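PDB 6CKG: D-glycerate 3-kinase from Cryptococcus neoformans var. grubii serotype A, which probably transfers a phosphate from ATP to the 3-hydroxyl of D-glycerate. Local coordinates for residues A[29-32]-A[33-36]; A[236-239]-A[240-244]; A[256-259]-A[260-264]. All coordinates share one frame; numbering follows the deposited sequence. Where two conformers were deposited one is given.

Interaction 1. Residues A[29-32]-A[33-36]; sequences LSQL and ARHR
Q31 OE1 is gripped by two nitrogens of R34, three residues further along the same helix. R34 NH2 lies 2.9 Å from Q31 OE1 and meets it 18° off the carbonyl plane, whereas R34 NE, 3.1 Å from Q31 OE1, sits well above that plane. The guanidinium thus offers its NE side to one oxygen, which stays close to the guanidinium plane, and the amide and guanidinium planes are turned 40° apart. R34 leaves the backbone with CG opposite N and bends at chi3 (45°), folding its head back toward Q31 and laying one guanidinium face over Q31 O. H35 N donates to Q31 O at 2.9 Å. On another side of the helix L32 and R36 run side by side: L32 CD1 stands over the centre of the R36 guanidinium, 3.9 Å from R36 CZ, while R36 NH2 forms a salt bridge with D175. H35 NE2 reaches P46 O, and L48 of strand 48-53 packs against Q31, L32, R34 and H35. Backbone bonds from A33, R34, H35 and R36 to the carbonyls four residues earlier make this a regular alpha-helix, in which buried Q31 and L32 each carry a more exposed arginine, at i+3 and i+4.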
loop_
_atom_site.group_PDB
_atom_site.type_symbol
_atom_site.label_atom_id
_atom_site.label_comp_id
_atom_site.label_asym_id
_atom_site.label_seq_id
_atom_site.Cartn_x
_atom_site.Cartn_y
_atom_site.Cartn_z
ATOM N N LEU A 29 -12.462 5.904 14.425
ATOM C CA LEU A 29 -13.545 6.713 14.983
ATOM C C LEU A 29 -13.008 7.955 15.692
ATOM O O LEU A 29 -13.586 9.045 15.579
ATOM C CB LEU A 29 -14.389 5.876 15.950
ATOM C CG LEU A 29 -15.259 4.803 15.305
ATOM C CD1 LEU A 29 -15.675 3.759 16.330
ATOM C CD2 LEU A 29 -16.469 5.461 14.687
ATOM N N SER A 30 -11.909 7.808 16.440
ATOM C CA SER A 30 -11.323 8.954 17.130
ATOM C C SER A 30 -10.719 9.943 16.138
ATOM O O SER A 30 -10.873 11.161 16.287
ATOM C CB SER A 30 -10.274 8.462 18.138
ATOM O OG SER A 30 -9.228 9.396 18.310
ATOM N N GLN A 31 -10.037 9.432 15.110
ATOM C CA GLN A 31 -9.471 10.305 14.081
ATOM C C GLN A 31 -10.571 11.014 13.295
ATOM O O GLN A 31 -10.422 12.184 12.920
ATOM C CB GLN A 31 -8.586 9.491 13.140
ATOM C CG GLN A 31 -7.251 9.034 13.760
ATOM C CD GLN A 31 -6.339 10.189 14.078
ATOM O OE1 GLN A 31 -6.307 11.181 13.346
ATOM N NE2 GLN A 31 -5.591 10.080 15.187
ATOM N N LEU A 32 -11.677 10.318 13.025
ATOM C CA LEU A 32 -12.803 10.961 12.348
ATOM C C LEU A 32 -13.368 12.107 13.185
ATOM O O LEU A 32 -13.681 13.179 12.651
ATOM C CB LEU A 32 -13.897 9.936 12.040
ATOM C CG LEU A 32 -15.182 10.465 11.353
ATOM C CD1 LEU A 32 -14.863 11.134 10.011
ATOM C CD2 LEU A 32 -16.198 9.351 11.133
ATOM N N ALA A 33 -13.496 11.902 14.498
ATOM C CA ALA A 33 -14.019 12.963 15.360
ATOM C C ALA A 33 -13.086 14.170 15.393
ATOM O O ALA A 33 -13.552 15.314 15.359
ATOM C CB ALA A 33 -14.266 12.435 16.775
ATOM N N ARG A 34 -11.769 13.943 15.460
ATOM C CA ARG A 34 -10.817 15.051 15.404
ATOM C C ARG A 34 -10.914 15.788 14.074
ATOM O O ARG A 34 -10.952 17.023 14.029
ATOM C CB ARG A 34 -9.391 14.527 15.620
ATOM C CG ARG A 34 -8.309 15.604 15.575
ATOM C CD ARG A 34 -6.937 15.020 15.224
ATOM N NE ARG A 34 -7.025 14.083 14.104
ATOM C CZ ARG A 34 -7.238 14.442 12.839
ATOM N NH1 ARG A 34 -7.374 15.726 12.525
ATOM N NH2 ARG A 34 -7.316 13.516 11.885
ATOM N N HIS A 35 -10.921 15.032 12.974
ATOM C CA HIS A 35 -11.093 15.579 11.630
ATOM C C HIS A 35 -12.324 16.476 11.541
ATOM O O HIS A 35 -12.254 17.596 11.024
ATOM C CB HIS A 35 -11.180 14.395 10.658
ATOM C CG HIS A 35 -11.320 14.756 9.210
ATOM N ND1 HIS A 35 -10.327 15.387 8.490
ATOM C CD2 HIS A 35 -12.309 14.485 8.325
ATOM C CE1 HIS A 35 -10.717 15.526 7.234
ATOM N NE2 HIS A 35 -11.917 14.990 7.109
ATOM N N ARG A 36 -13.462 16.003 12.063
ATOM C CA ARG A 36 -14.704 16.772 11.997
ATOM C C ARG A 36 -14.647 18.012 12.890
ATOM O O ARG A 36 -15.228 19.052 12.554
ATOM C CB ARG A 36 -15.890 15.885 12.390
ATOM C CG ARG A 36 -16.204 14.746 11.419
ATOM C CD ARG A 36 -17.272 15.153 10.406
ATOM N NE ARG A 36 -17.434 14.174 9.326
ATOM C CZ ARG A 36 -18.222 13.107 9.411
ATOM N NH1 ARG A 36 -18.906 12.879 10.527
ATOM N NH2 ARG A 36 -18.329 12.267 8.388
#

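Interaction 2. Residues A[236-239]-A[240-244]; sequences RQYE and VLWDQ
One face of the W242 indole carries both the carbonyl oxygen and the CB of Y238, four residues earlier. Y238 O stands 3.4 Å above the indole plane of W242, toward the rim, and is nearest to CG and CD2. Y238 CB lies over the six-membered ring as a CH-pi contact, 4.0 Å from the ring centroid and 27° off its normal. Beyond CB the two side chains run alongside each other; Y238 CD2 comes within 3.7 Å of W242 CH2, and the ring planes meet obliquely at 39°. With chi1 of -62°, W242 CG is opposite its own carbonyl carbon, which swings the indole back over the preceding turn. The far ends are tied elsewhere: Y238 OH bonds to H116 ND1 and G114 N, W242 NE1 to F186 O. On the backbone, W242 N donates to Y238 O at 2.9 Å in a nearly straight bond and D243 N to E239 O. One water bridges L241 N to Q237 O, donating to Q237 O at 2.7 Å; another accepts from V240 N at 3.0 Å but donates only weakly to Q237 O and R236 O. A type I beta turn, R236 to E239, leads from helix 225-236 into the short helix 239-242; Y238, just before it, and W242 form an i to i+4 aromatic pair.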
loop_
_atom_site.group_PDB
_atom_site.type_symbol
_atom_site.label_atom_id
_atom_site.label_comp_id
_atom_site.label_asym_id
_atom_site.label_seq_id
_atom_site.Cartn_x
_atom_site.Cartn_y
_atom_site.Cartn_z
ATOM N N ARG A 236 9.669 9.244 -5.625
ATOM C CA ARG A 236 9.489 10.675 -5.408
ATOM C C ARG A 236 8.199 11.194 -6.043
ATOM O O ARG A 236 7.618 12.165 -5.542
ATOM C CB ARG A 236 10.713 11.441 -5.942
ATOM C CG ARG A 236 11.980 11.160 -5.130
ATOM C CD ARG A 236 13.276 11.642 -5.795
ATOM N NE ARG A 236 14.451 11.446 -4.931
ATOM C CZ ARG A 236 15.715 11.422 -5.370
ATOM N NH1 ARG A 236 15.976 11.549 -6.663
ATOM N NH2 ARG A 236 16.730 11.256 -4.522
ATOM N N GLN A 237 7.721 10.555 -7.124
ATOM C CA GLN A 237 6.477 10.976 -7.768
ATOM C C GLN A 237 5.226 10.646 -6.955
ATOM O O GLN A 237 4.142 11.124 -7.315
ATOM C CB GLN A 237 6.332 10.341 -9.166
ATOM C CG GLN A 237 7.514 10.612 -10.101
ATOM C CD GLN A 237 7.985 12.051 -10.020
ATOM O OE1 GLN A 237 9.076 12.334 -9.520
ATOM N NE2 GLN A 237 7.157 12.975 -10.500
ATOM N N TYR A 238 5.334 9.852 -5.889
ATOM C CA TYR A 238 4.155 9.504 -5.088
ATOM C C TYR A 238 3.879 10.490 -3.959
ATOM O O TYR A 238 2.857 10.353 -3.277
ATOM C CB TYR A 238 4.298 8.101 -4.473
ATOM C CG TYR A 238 4.251 6.962 -5.471
ATOM C CD1 TYR A 238 5.236 6.829 -6.449
ATOM C CD2 TYR A 238 3.244 6.003 -5.415
ATOM C CE1 TYR A 238 5.202 5.790 -7.370
ATOM C CE2 TYR A 238 3.199 4.950 -6.325
ATOM C CZ TYR A 238 4.188 4.852 -7.304
ATOM O OH TYR A 238 4.179 3.814 -8.210
ATOM N N GLU A 239 4.748 11.475 -3.748
ATOM C CA GLU A 239 4.630 12.308 -2.558
ATOM C C GLU A 239 3.371 13.176 -2.585
ATOM O O GLU A 239 2.772 13.420 -1.532
ATOM C CB GLU A 239 5.906 13.141 -2.384
ATOM C CG GLU A 239 7.030 12.305 -1.732
ATOM C CD GLU A 239 8.390 13.000 -1.684
ATOM O OE1 GLU A 239 8.897 13.423 -2.748
ATOM O OE2 GLU A 239 8.958 13.103 -0.575
ATOM N N VAL A 240 2.939 13.635 -3.761
ATOM C CA VAL A 240 1.669 14.366 -3.849
ATOM C C VAL A 240 0.508 13.485 -3.389
ATOM O O VAL A 240 -0.415 13.942 -2.697
ATOM C CB VAL A 240 1.458 14.879 -5.288
ATOM C CG1 VAL A 240 0.028 15.355 -5.494
ATOM C CG2 VAL A 240 2.443 15.998 -5.596
ATOM N N LEU A 241 0.550 12.203 -3.755
ATOM C CA LEU A 241 -0.467 11.240 -3.346
ATOM C C LEU A 241 -0.422 10.992 -1.843
ATOM O O LEU A 241 -1.463 10.977 -1.169
ATOM C CB LEU A 241 -0.246 9.929 -4.096
ATOM C CG LEU A 241 -1.324 9.128 -4.803
ATOM C CD1 LEU A 241 -1.029 7.634 -4.622
ATOM C CD2 LEU A 241 -2.740 9.493 -4.346
ATOM N N TRP A 242 0.777 10.753 -1.304
ATOM C CA TRP A 242 0.904 10.527 0.137
ATOM C C TRP A 242 0.359 11.700 0.934
ATOM O O TRP A 242 -0.236 11.516 2.013
ATOM C CB TRP A 242 2.360 10.293 0.526
ATOM C CG TRP A 242 3.071 9.088 -0.053
ATOM C CD1 TRP A 242 4.440 8.899 -0.068
ATOM C CD2 TRP A 242 2.505 7.902 -0.657
ATOM N NE1 TRP A 242 4.751 7.691 -0.644
ATOM C CE2 TRP A 242 3.597 7.064 -1.031
ATOM C CE3 TRP A 242 1.200 7.467 -0.932
ATOM C CZ2 TRP A 242 3.418 5.826 -1.631
ATOM C CZ3 TRP A 242 1.028 6.236 -1.553
ATOM C CH2 TRP A 242 2.133 5.434 -1.905
ATOM N N ASP A 243 0.563 12.919 0.432
ATOM C CA ASP A 243 0.158 14.112 1.171
ATOM C C ASP A 243 -1.356 14.266 1.281
ATOM O O ASP A 243 -1.813 15.147 2.012
ATOM C CB ASP A 243 0.754 15.368 0.521
ATOM C CG ASP A 243 2.252 15.534 0.813
ATOM O OD1 ASP A 243 2.787 14.856 1.726
ATOM O OD2 ASP A 243 2.903 16.344 0.122
ATOM N N GLN A 244 -2.134 13.474 0.547
ATOM C CA GLN A 244 -3.585 13.471 0.652
ATOM C C GLN A 244 -4.086 12.625 1.815
ATOM O O GLN A 244 -5.276 12.687 2.141
ATOM C CB GLN A 244 -4.177 12.970 -0.664
ATOM C CG GLN A 244 -3.916 13.904 -1.843
ATOM C CD GLN A 244 -4.995 14.963 -1.957
ATOM O OE1 GLN A 244 -5.122 15.827 -1.091
ATOM N NE2 GLN A 244 -5.813 14.872 -3.009
HETATM O O HOH W 1 4.602 13.744 -6.257
HETATM O O HOH W 2 1.671 11.582 -6.453
#

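Interaction 3. Residues A[256-259]-A[260-264]; sequences LSYV and WTWRL
Y258 and W262, four residues apart near the start of helix 258-273, form an offset edge-to-face aromatic pair: the edge of the tyrosine ring is directed at the face of the indole, with six-membered ring centroids 5.5 Å apart and planes at 64°. The closest side-chain approach is Y258 CD2 to W262 CZ2 at 3.7 Å. A CH-pi contact supports the pair, for Y258 CB sits 3.7 Å from the centroid of the six-membered ring of W262 and only 7° off its normal. The first torsion of W262 sets CG beside its backbone N and leans the indole over Y258, whose O lies over the same indole, nearest CG. W260 leaves the helix on another side; its CE3 edge meets S257, with S257 CA in the ring plane and 3.9 Å from W260 CE3.

Among the polar contacts, W262 N to Y258 O is short and almost straight, 2.7 Å with an N-H...O angle of 174°. R263 N binds V259 O at 3.0 Å, and W260 N makes a weak bond to S257 O. W262 NE1 bonds to I320 O, and R263 NH1 forms a salt bridge with E267 one turn on.

Around helix 258-273, W260 packs on I288 and M292 of helix 281-298, and V259 joins it on M292. Y258 and W262 both lie against P253 at the end of strand 247-253, while R322 makes a cation-pi contact with W262 from the segment between strands 313-318 and 324-329.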
loop_
_atom_site.group_PDB
_atom_site.type_symbol
_atom_site.label_atom_id
_atom_site.label_comp_id
_atom_site.label_asym_id
_atom_site.label_seq_id
_atom_site.Cartn_x
_atom_site.Cartn_y
_atom_site.Cartn_z
ATOM N N LEU A 256 11.405 -8.607 9.182
ATOM C CA LEU A 256 11.057 -8.590 7.770
ATOM C C LEU A 256 11.091 -9.984 7.151
ATOM O O LEU A 256 10.506 -10.189 6.082
ATOM C CB LEU A 256 12.008 -7.643 7.032
ATOM C CG LEU A 256 11.490 -6.561 6.077
ATOM C CD1 LEU A 256 10.122 -5.987 6.475
ATOM C CD2 LEU A 256 12.533 -5.445 5.983
ATOM N N SER A 257 11.751 -10.950 7.797
ATOM C CA SER A 257 11.782 -12.307 7.259
ATOM C C SER A 257 10.400 -12.936 7.206
ATOM O O SER A 257 10.175 -13.845 6.396
ATOM C CB SER A 257 12.711 -13.188 8.092
ATOM O OG SER A 257 12.166 -13.410 9.380
ATOM N N TYR A 258 9.466 -12.473 8.047
ATOM C CA TYR A 258 8.115 -13.027 8.040
ATOM C C TYR A 258 7.462 -12.896 6.669
ATOM O O TYR A 258 6.630 -13.730 6.298
ATOM C CB TYR A 258 7.236 -12.331 9.092
ATOM C CG TYR A 258 7.689 -12.443 10.543
ATOM C CD1 TYR A 258 8.799 -13.208 10.906
ATOM C CD2 TYR A 258 6.995 -11.779 11.550
ATOM C CE1 TYR A 258 9.202 -13.296 12.222
ATOM C CE2 TYR A 258 7.392 -11.867 12.872
ATOM C CZ TYR A 258 8.494 -12.624 13.201
ATOM O OH TYR A 258 8.880 -12.706 14.518
ATOM N N VAL A 259 7.831 -11.872 5.898
ATOM C CA VAL A 259 7.127 -11.602 4.645
ATOM C C VAL A 259 7.256 -12.778 3.684
ATOM O O VAL A 259 6.279 -13.170 3.032
ATOM C CB VAL A 259 7.638 -10.294 4.017
ATOM C CG1 VAL A 259 6.948 -10.036 2.692
ATOM C CG2 VAL A 259 7.422 -9.127 4.973
ATOM N N TRP A 260 8.458 -13.361 3.587
ATOM C CA TRP A 260 8.649 -14.577 2.798
ATOM C C TRP A 260 7.764 -15.705 3.310
ATOM O O TRP A 260 7.083 -16.385 2.533
ATOM C CB TRP A 260 10.111 -15.030 2.848
ATOM C CG TRP A 260 11.063 -14.366 1.901
ATOM C CD1 TRP A 260 11.165 -14.571 0.550
ATOM C CD2 TRP A 260 12.095 -13.430 2.243
ATOM N NE1 TRP A 260 12.179 -13.798 0.028
ATOM C CE2 TRP A 260 12.765 -13.089 1.047
ATOM C CE3 TRP A 260 12.507 -12.836 3.443
ATOM C CZ2 TRP A 260 13.826 -12.183 1.017
ATOM C CZ3 TRP A 260 13.560 -11.937 3.410
ATOM C CH2 TRP A 260 14.207 -11.619 2.206
ATOM N N THR A 261 7.802 -15.944 4.623
ATOM C CA THR A 261 7.046 -17.045 5.208
ATOM C C THR A 261 5.547 -16.866 4.978
ATOM O O THR A 261 4.853 -17.802 4.565
ATOM C CB THR A 261 7.359 -17.141 6.700
ATOM O OG1 THR A 261 8.771 -17.309 6.878
ATOM C CG2 THR A 261 6.607 -18.308 7.334
ATOM N N TRP A 262 5.034 -15.659 5.233
ATOM C CA TRP A 262 3.615 -15.381 5.032
ATOM C C TRP A 262 3.211 -15.553 3.570
ATOM O O TRP A 262 2.174 -16.153 3.266
ATOM C CB TRP A 262 3.294 -13.965 5.503
ATOM C CG TRP A 262 3.311 -13.785 6.984
ATOM C CD1 TRP A 262 3.134 -14.748 7.934
ATOM C CD2 TRP A 262 3.518 -12.554 7.689
ATOM N NE1 TRP A 262 3.217 -14.189 9.192
ATOM C CE2 TRP A 262 3.448 -12.843 9.066
ATOM C CE3 TRP A 262 3.748 -11.234 7.288
ATOM C CZ2 TRP A 262 3.608 -11.863 10.046
ATOM C CZ3 TRP A 262 3.908 -10.262 8.261
ATOM C CH2 TRP A 262 3.842 -10.584 9.627
ATOM N N ARG A 263 4.015 -15.022 2.644
ATOM C CA ARG A 263 3.641 -15.108 1.236
ATOM C C ARG A 263 3.665 -16.547 0.740
ATOM O O ARG A 263 2.880 -16.910 -0.143
ATOM C CB ARG A 263 4.558 -14.228 0.388
ATOM C CG ARG A 263 4.087 -14.059 -1.056
ATOM C CD ARG A 263 2.669 -13.502 -1.122
ATOM N NE ARG A 263 2.177 -13.380 -2.492
ATOM C CZ ARG A 263 1.655 -14.383 -3.190
ATOM N NH1 ARG A 263 1.559 -15.590 -2.646
ATOM N NH2 ARG A 263 1.228 -14.187 -4.433
ATOM N N LEU A 264 4.551 -17.382 1.294
ATOM C CA LEU A 264 4.515 -18.811 0.991
ATOM C C LEU A 264 3.245 -19.457 1.536
ATOM O O LEU A 264 2.584 -20.233 0.835
ATOM C CB LEU A 264 5.754 -19.508 1.555
ATOM C CG LEU A 264 6.923 -19.655 0.584
ATOM C CD1 LEU A 264 8.084 -20.381 1.247
ATOM C CD2 LEU A 264 6.474 -20.393 -0.666
#

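In the fold
All three interactions are local, within single helices or a turn leading into one, and none touches another. Interaction 1, about 22 Å from the chain centre, is the outermost, with two buried and three exposed residues, and mainly polar: a Gln-Arg grip and a leucine methyl against an arginine face on helix 19-38, which rests on strand 48-53. Interactions 2 and 3 each hold their own i to i+4 Tyr-Trp pair, oblique in 236-244 and edge-to-face in 256-264, on opposite sides of the chain centre. Interaction 2, half of its touching residues buried, packs on strand 176-180 and helix 118-129; interaction 3, with none fully exposed, contacts strand 247-253 and helix 281-298.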